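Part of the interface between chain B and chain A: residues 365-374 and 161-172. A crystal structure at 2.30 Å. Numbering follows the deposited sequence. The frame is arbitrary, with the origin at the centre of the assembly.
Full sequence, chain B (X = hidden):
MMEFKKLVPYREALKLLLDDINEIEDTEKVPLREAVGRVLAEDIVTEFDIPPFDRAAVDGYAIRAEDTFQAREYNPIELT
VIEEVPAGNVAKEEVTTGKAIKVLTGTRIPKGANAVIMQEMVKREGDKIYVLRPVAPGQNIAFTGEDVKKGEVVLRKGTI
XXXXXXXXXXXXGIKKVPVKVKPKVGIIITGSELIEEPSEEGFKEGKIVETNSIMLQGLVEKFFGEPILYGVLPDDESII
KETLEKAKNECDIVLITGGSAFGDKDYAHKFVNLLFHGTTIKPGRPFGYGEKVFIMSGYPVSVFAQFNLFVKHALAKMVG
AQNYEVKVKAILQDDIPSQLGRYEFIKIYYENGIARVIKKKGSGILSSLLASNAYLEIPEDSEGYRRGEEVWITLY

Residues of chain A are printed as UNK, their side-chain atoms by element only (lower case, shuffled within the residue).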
# COMPACT_ATOMS: atom_id res chain seq x y z
N ILE B 365 20.57 13.81 -5.61
CA ILE B 365 19.28 13.96 -6.29
C ILE B 365 18.13 13.26 -5.57
O ILE B 365 18.32 12.31 -4.81
CB ILE B 365 19.36 13.48 -7.77
CG1 ILE B 365 19.53 11.96 -7.85
CG2 ILE B 365 20.48 14.23 -8.50
CD1 ILE B 365 19.69 11.43 -9.27
N LEU B 366 16.92 13.76 -5.84
CA LEU B 366 15.67 13.29 -5.25
C LEU B 366 14.75 12.67 -6.31
O LEU B 366 13.94 11.81 -5.99
CB LEU B 366 14.97 14.48 -4.60
CG LEU B 366 13.94 14.28 -3.48
CD1 LEU B 366 14.31 13.13 -2.57
CD2 LEU B 366 13.81 15.58 -2.67
N SER B 367 14.90 13.11 -7.56
CA SER B 367 14.01 12.72 -8.66
C SER B 367 14.03 11.22 -9.00
O SER B 367 13.05 10.70 -9.52
CB SER B 367 14.37 13.52 -9.92
OG SER B 367 15.67 13.18 -10.39
N SER B 368 15.14 10.55 -8.71
CA SER B 368 15.25 9.11 -8.99
C SER B 368 14.45 8.25 -8.00
O SER B 368 14.09 7.12 -8.30
CB SER B 368 16.71 8.68 -9.05
OG SER B 368 17.33 8.78 -7.78
N LEU B 369 14.19 8.80 -6.81
CA LEU B 369 13.28 8.18 -5.85
C LEU B 369 11.82 8.36 -6.27
O LEU B 369 10.98 7.51 -5.98
CB LEU B 369 13.49 8.78 -4.45
CG LEU B 369 14.91 8.74 -3.89
CD1 LEU B 369 14.95 9.35 -2.49
CD2 LEU B 369 15.47 7.32 -3.86
N LEU B 370 11.53 9.47 -6.94
CA LEU B 370 10.20 9.73 -7.48
C LEU B 370 9.87 8.82 -8.67
O LEU B 370 8.72 8.45 -8.88
CB LEU B 370 10.06 11.20 -7.91
CG LEU B 370 9.59 12.17 -6.83
CD1 LEU B 370 10.60 12.28 -5.70
CD2 LEU B 370 9.33 13.54 -7.43
N ALA B 371 10.90 8.46 -9.44
CA ALA B 371 10.72 7.71 -10.68
C ALA B 371 10.73 6.20 -10.46
O ALA B 371 10.50 5.43 -11.40
CB ALA B 371 11.79 8.11 -11.69
N SER B 372 10.99 5.77 -9.22
CA SER B 372 11.03 4.36 -8.87
C SER B 372 9.94 3.99 -7.87
O SER B 372 9.54 4.81 -7.06
CB SER B 372 12.39 4.02 -8.25
OG SER B 372 12.69 4.92 -7.20
N ASN B 373 9.48 2.74 -7.94
CA ASN B 373 8.51 2.20 -6.99
C ASN B 373 8.92 0.84 -6.43
O ASN B 373 8.08 0.09 -5.93
CB ASN B 373 7.12 2.11 -7.65
CG ASN B 373 7.08 1.10 -8.79
OD1 ASN B 373 8.04 0.37 -9.03
ND2 ASN B 373 5.96 1.06 -9.50
N ALA B 374 10.21 0.52 -6.51
CA ALA B 374 10.74 -0.75 -6.02
C ALA B 374 12.26 -0.73 -5.98
O ALA B 374 12.88 0.21 -6.49
CB ALA B 374 10.26 -1.91 -6.89
N UNK A 161 0.84 10.55 -3.18
CA UNK A 161 2.07 11.06 -2.59
C UNK A 161 2.67 10.09 -1.56
O UNK A 161 1.96 9.56 -0.71
c UNK A 161 1.37 13.53 -2.94
c UNK A 161 2.52 13.98 -3.82
c UNK A 161 1.83 12.43 -1.96
c UNK A 161 0.78 14.72 -2.19
N UNK A 162 3.97 9.86 -1.68
CA UNK A 162 4.72 9.08 -0.70
C UNK A 162 5.73 10.02 -0.04
O UNK A 162 5.83 11.17 -0.43
c UNK A 162 5.43 7.90 -1.37
c UNK A 162 5.18 7.59 -3.88
n UNK A 162 6.87 7.80 -6.15
n UNK A 162 5.83 6.48 -4.56
c UNK A 162 4.66 7.23 -2.50
c UNK A 162 6.62 6.61 -5.62
n UNK A 162 7.15 5.54 -6.18
N UNK A 163 6.44 9.55 0.98
CA UNK A 163 7.45 10.37 1.66
C UNK A 163 8.47 11.07 0.75
O UNK A 163 8.79 12.23 1.00
c UNK A 163 8.14 9.37 2.57
c UNK A 163 6.31 8.23 1.61
c UNK A 163 7.06 8.39 2.90
N UNK A 164 8.96 10.38 -0.29
CA UNK A 164 9.93 10.96 -1.22
C UNK A 164 9.31 12.06 -2.10
O UNK A 164 9.99 13.03 -2.45
o UNK A 164 8.83 7.48 -1.49
n UNK A 164 9.83 6.66 -3.34
c UNK A 164 10.61 9.88 -2.09
c UNK A 164 9.42 7.66 -2.55
c UNK A 164 9.70 9.08 -3.04
N UNK A 165 8.03 11.91 -2.43
CA UNK A 165 7.30 12.95 -3.17
C UNK A 165 7.13 14.20 -2.32
O UNK A 165 7.25 15.32 -2.82
c UNK A 165 5.98 11.18 -4.45
o UNK A 165 5.01 10.40 -4.57
o UNK A 165 7.03 10.90 -5.06
c UNK A 165 5.92 12.45 -3.61
N UNK A 166 6.84 14.01 -1.03
CA UNK A 166 6.61 15.13 -0.11
C UNK A 166 7.91 15.89 0.14
O UNK A 166 7.89 17.10 0.37
c UNK A 166 5.80 15.77 2.22
c UNK A 166 5.99 14.63 1.23
c UNK A 166 4.65 13.95 0.98
N UNK A 167 9.03 15.19 0.05
CA UNK A 167 10.35 15.77 0.20
C UNK A 167 10.70 16.65 -1.00
O UNK A 167 11.32 17.70 -0.85
c UNK A 167 11.39 14.68 0.37
N UNK A 168 10.31 16.20 -2.19
CA UNK A 168 10.51 16.96 -3.42
C UNK A 168 9.68 18.23 -3.38
O UNK A 168 10.08 19.25 -3.93
se UNK A 168 12.00 17.50 -6.40
c UNK A 168 12.65 15.86 -7.30
c UNK A 168 10.20 16.89 -5.99
c UNK A 168 10.12 16.14 -4.65
N UNK A 169 8.51 18.15 -2.74
CA UNK A 169 7.64 19.30 -2.57
C UNK A 169 8.30 20.35 -1.68
O UNK A 169 8.21 21.54 -1.96
c UNK A 169 5.33 18.15 -2.95
c UNK A 169 6.28 18.87 -1.99
c UNK A 169 4.13 17.59 -2.21
c UNK A 169 4.88 19.08 -4.06
N UNK A 170 8.97 19.90 -0.62
CA UNK A 170 9.71 20.81 0.25
C UNK A 170 10.93 21.40 -0.47
O UNK A 170 11.31 22.54 -0.19
c UNK A 170 10.50 21.12 2.64
c UNK A 170 11.54 21.44 4.89
c UNK A 170 10.16 20.12 1.53
n UNK A 170 11.63 20.87 6.27
c UNK A 170 11.00 20.43 3.89
N UNK A 171 11.52 20.63 -1.37
CA UNK A 171 12.66 21.10 -2.17
C UNK A 171 12.24 22.22 -3.11
O UNK A 171 13.06 23.09 -3.43
c UNK A 171 13.27 19.94 -2.96
N UNK A 172 10.98 22.21 -3.53
CA UNK A 172 10.42 23.24 -4.41
C UNK A 172 9.82 24.43 -3.64
O UNK A 172 9.35 25.39 -4.25
c UNK A 172 9.34 22.64 -5.31
c UNK A 172 9.63 21.42 -6.20
c UNK A 172 8.71 21.44 -7.42
c UNK A 172 11.09 21.31 -6.63
O HOH W 1 6.30 10.46 -8.09

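Position 161 has four side-chain carbons, forked at the second, and touches nothing on this stretch of chain B. It is A:Leu161, an apolar side chain buried away from this contact. Position 162 carries three carbons, a nitrogen, then a carbon bearing two more nitrogens, a guanidinium; its terminal nitrogens meet the backbone carbonyls of B:Ser372 and B:Leu370, which lie at its edge. It is A:Arg162, whose planar end can donate in several directions. A:Arg162 NH2 approaches B:Ser372 O at 2.6 Å and NH1 approaches B:Leu370 O at 3.4 Å; both hydrogen bonds are weak, the first being bent to 122°, the second nearly straight but long. Position 163 has three carbons closing a ring onto the backbone nitrogen, out of reach of chain B, which makes it A:Pro163; lacking an N-H, it suits the first turn of a helix, where no carbonyl waits to receive one.

At position 164 three carbons end in one oxygen and one nitrogen, an amide whose nitrogen meets the carbonyl of B:Leu369. It is A:Gln164: NE2 donates to B:Leu369 O at 3.0 Å and 169°, the best-formed hydrogen bond of the contact. Position 165 has two carbons, the second with two oxygens. Its CB points away, yet the end of the side chain comes nearer to chain B, beside B:Leu370. It is A:Asp165: OD1 forms a salt bridge with A:Arg162 NH1 (3.3 Å) and accepts from a water that also donates to B:Leu370 O. Position 166, one carbon carrying two others, points away from chain B; it is A:Val166, apolar and buried outside this contact.

Position 167 has a single carbon; this CB lies 4.0 Å from B:Leu366 CD2. It is A:Ala167, the small side chain letting that leucine approach the helix backbone. Position 168 is an unbranched chain of two carbons, selenium and a carbon, lying against B:Leu366 and B:Leu370. It is A:Met168, as selenomethionine: long and apolar, it reaches B:Leu366 CB with CE at 3.8 Å, while its CG lies 3.7 Å from B:Leu370 CD2.

Position 169, four carbons forked at the second, points away: A:Leu169, likewise apolar and buried. Position 170, four carbons in a row ending in nitrogen, leads its end away from chain B; it is A:Lys170, partly exposed, its amine bonded elsewhere in the structure. Position 171 has one carbon, its CB 4.4 Å from B:Leu366 CD2: A:Ala171, small enough for a close neighbour. Position 172, again four carbons forked at the second, is out of reach: A:Leu172, apolar and buried.

The contact thus has two parts. Near the start of the helix, A:Arg162 and A:Gln164 donate to backbone carbonyls, so these bonds read the fold of chain B rather than its side chains. Farther along, B:Leu366 packs against A:Ala167, A:Met168 and A:Ala171, and B:Leu370 spans both regions, its side chain against A:Met168 and its carbonyl at the edge of the guanidinium, near its plane.

Chain A (161-172) LRPQDVAMLKAL
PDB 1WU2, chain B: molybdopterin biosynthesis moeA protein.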